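Local coordinates for methanol--corrinoid protein co-methyltransferase (Methanosarcina barkeri, PDB 2I2X), which transfers the methyl group of methanol to the cob(I)amide carried by its partner protein MtaC, the zinc-dependent first step of methanogenesis from methanol, at residues Val21-Val26 and Lys277-Pro283. Sequence-based numbering, arbitrary orientation.
Sequences VSKYPV and KAITGMP
The carbonyl of Gly281 accepts the backbone N-H of Tyr24, tying the corner between two short N-terminal strands to the C-terminal end of helix 273-280, which leads into strand 285-287 of the TIM barrel. Tyr24 N lies 3.0 Å from Gly281 O in a fairly straight bond, 155° at the hydrogen. Glycine suits this place twice over: its phi is positive as the chain leaves the helix, and with no side chain it lets Lys23 CB and the Tyr24 ring come close to the backbone. That ring turns an edge to the helix end, CD2 lying 3.3 Å from Thr280 O near the ring plane, while CG of Lys23 rests over the rim of one face.

Before the corner, Val21 O is reached by Lys277, whose chain is fully extended with CG anti to the backbone N (chi1 -177°). Its NZ bonds Val21 O at 3.1 Å, from above the carbonyl plane. Compact Ser22 packs its CB 3.4 Å from Gly281 O, and Pro283, with no N-H to offer, sets its ring against Ser22 OG and Val26. Val26 CG2 meets Pro283 CG at 3.7 Å, the two side chains crossing nearly at right angles.

Further out, the ammonium of Lys277 also makes a salt bridge with Asp308 and bonds the carbonyls of Thr18 and Cys306, which probably compensates the charge of this buried lysine. Thr280 OG1 is hydrogen-bonded to Val276 O and, as the chain leaves the helix, closes an ST turn by accepting from Met282 N at 3.1 Å.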
loop_
_atom_site.group_PDB
_atom_site.type_symbol
_atom_site.label_atom_id
_atom_site.label_comp_id
_atom_site.label_asym_id
_atom_site.label_seq_id
_atom_site.Cartn_x
_atom_site.Cartn_y
_atom_site.Cartn_z
ATOM N N VAL A 21 3.658 -14.729 -21.036
ATOM C CA VAL A 21 3.297 -15.391 -22.275
ATOM C C VAL A 21 2.270 -16.495 -22.122
ATOM O O VAL A 21 2.305 -17.326 -21.215
ATOM C CB VAL A 21 4.547 -15.758 -23.234
ATOM C CG1 VAL A 21 5.878 -15.427 -22.619
ATOM C CG2 VAL A 21 4.478 -17.174 -23.785
ATOM N N SER A 22 1.320 -16.465 -23.023
ATOM C CA SER A 22 0.449 -17.605 -23.126
ATOM C C SER A 22 0.354 -18.041 -24.571
ATOM O O SER A 22 0.630 -17.257 -25.493
ATOM C CB SER A 22 -0.896 -17.328 -22.476
ATOM O OG SER A 22 -1.337 -16.036 -22.810
ATOM N N LYS A 23 0.011 -19.314 -24.746
ATOM C CA LYS A 23 -0.115 -19.905 -26.069
ATOM C C LYS A 23 -1.118 -19.148 -26.943
ATOM O O LYS A 23 -0.892 -18.983 -28.129
ATOM C CB LYS A 23 -0.498 -21.374 -25.951
ATOM C CG LYS A 23 -0.497 -22.109 -27.292
ATOM C CD LYS A 23 -0.871 -23.593 -27.157
ATOM C CE LYS A 23 -0.414 -24.356 -28.390
ATOM N NZ LYS A 23 -1.232 -25.549 -28.609
ATOM N N TYR A 24 -2.215 -18.696 -26.345
ATOM C CA TYR A 24 -3.273 -18.008 -27.087
ATOM C C TYR A 24 -3.476 -16.564 -26.633
ATOM O O TYR A 24 -4.397 -16.287 -25.864
ATOM C CB TYR A 24 -4.592 -18.766 -26.952
ATOM C CG TYR A 24 -4.478 -20.194 -27.409
ATOM C CD1 TYR A 24 -4.406 -20.496 -28.776
ATOM C CD2 TYR A 24 -4.456 -21.249 -26.482
ATOM C CE1 TYR A 24 -4.302 -21.804 -29.207
ATOM C CE2 TYR A 24 -4.357 -22.568 -26.903
ATOM C CZ TYR A 24 -4.279 -22.832 -28.268
ATOM O OH TYR A 24 -4.154 -24.103 -28.725
ATOM N N PRO A 25 -2.628 -15.636 -27.116
ATOM C CA PRO A 25 -2.732 -14.275 -26.588
ATOM C C PRO A 25 -4.095 -13.606 -26.831
ATOM O O PRO A 25 -4.864 -14.077 -27.657
ATOM C CB PRO A 25 -1.560 -13.555 -27.278
ATOM C CG PRO A 25 -0.561 -14.726 -27.660
ATOM C CD PRO A 25 -1.519 -15.778 -28.088
ATOM N N VAL A 26 -4.402 -12.542 -26.079
ATOM C CA VAL A 26 -5.647 -11.783 -26.235
ATOM C C VAL A 26 -5.321 -10.322 -26.606
ATOM O O VAL A 26 -4.575 -9.640 -25.913
ATOM C CB VAL A 26 -6.508 -11.824 -24.932
ATOM C CG1 VAL A 26 -7.752 -10.931 -25.037
ATOM C CG2 VAL A 26 -6.898 -13.229 -24.580
ATOM N N LYS A 277 -4.624 -22.108 -16.731
ATOM C CA LYS A 277 -3.655 -21.733 -17.747
ATOM C C LYS A 277 -2.985 -22.959 -18.303
ATOM O O LYS A 277 -2.869 -23.082 -19.523
ATOM C CB LYS A 277 -2.596 -20.767 -17.203
ATOM C CG LYS A 277 -1.624 -20.301 -18.286
ATOM C CD LYS A 277 -0.816 -19.107 -17.872
ATOM C CE LYS A 277 0.103 -18.586 -18.997
ATOM N NZ LYS A 277 0.820 -17.380 -18.509
ATOM N N ALA A 278 -2.525 -23.848 -17.425
ATOM C CA ALA A 278 -1.927 -25.122 -17.863
ATOM C C ALA A 278 -2.848 -25.930 -18.798
ATOM O O ALA A 278 -2.384 -26.515 -19.773
ATOM C CB ALA A 278 -1.516 -25.978 -16.660
ATOM N N ILE A 279 -4.149 -25.959 -18.518
ATOM C CA ILE A 279 -5.062 -26.643 -19.386
ATOM C C ILE A 279 -5.301 -25.862 -20.681
ATOM O O ILE A 279 -5.149 -26.408 -21.777
ATOM C CB ILE A 279 -6.411 -26.927 -18.666
ATOM C CG1 ILE A 279 -6.206 -27.889 -17.495
ATOM C CG2 ILE A 279 -7.424 -27.496 -19.618
ATOM C CD1 ILE A 279 -7.387 -27.952 -16.571
ATOM N N THR A 280 -5.669 -24.588 -20.551
ATOM C CA THR A 280 -6.191 -23.818 -21.685
ATOM C C THR A 280 -5.151 -23.104 -22.550
ATOM O O THR A 280 -5.430 -22.797 -23.727
ATOM C CB THR A 280 -7.175 -22.723 -21.220
ATOM O OG1 THR A 280 -6.481 -21.793 -20.390
ATOM C CG2 THR A 280 -8.348 -23.305 -20.431
ATOM N N GLY A 281 -3.987 -22.788 -21.979
ATOM C CA GLY A 281 -2.992 -21.986 -22.702
ATOM C C GLY A 281 -3.438 -20.549 -22.854
ATOM O O GLY A 281 -2.901 -19.805 -23.683
ATOM N N MET A 282 -4.424 -20.160 -22.044
ATOM C CA MET A 282 -4.987 -18.818 -22.058
ATOM C C MET A 282 -4.367 -17.966 -20.949
ATOM O O MET A 282 -3.910 -18.523 -19.918
ATOM C CB MET A 282 -6.497 -18.876 -21.880
ATOM C CG MET A 282 -7.204 -19.253 -23.159
ATOM S SD MET A 282 -8.908 -19.738 -22.874
ATOM C CE MET A 282 -9.441 -20.108 -24.529
ATOM N N PRO A 283 -4.326 -16.633 -21.153
ATOM C CA PRO A 283 -3.704 -15.770 -20.188
ATOM C C PRO A 283 -4.554 -15.572 -18.933
ATOM O O PRO A 283 -5.792 -15.668 -19.004
ATOM C CB PRO A 283 -3.551 -14.450 -20.962
ATOM C CG PRO A 283 -4.722 -14.442 -21.822
ATOM C CD PRO A 283 -4.798 -15.863 -22.313
#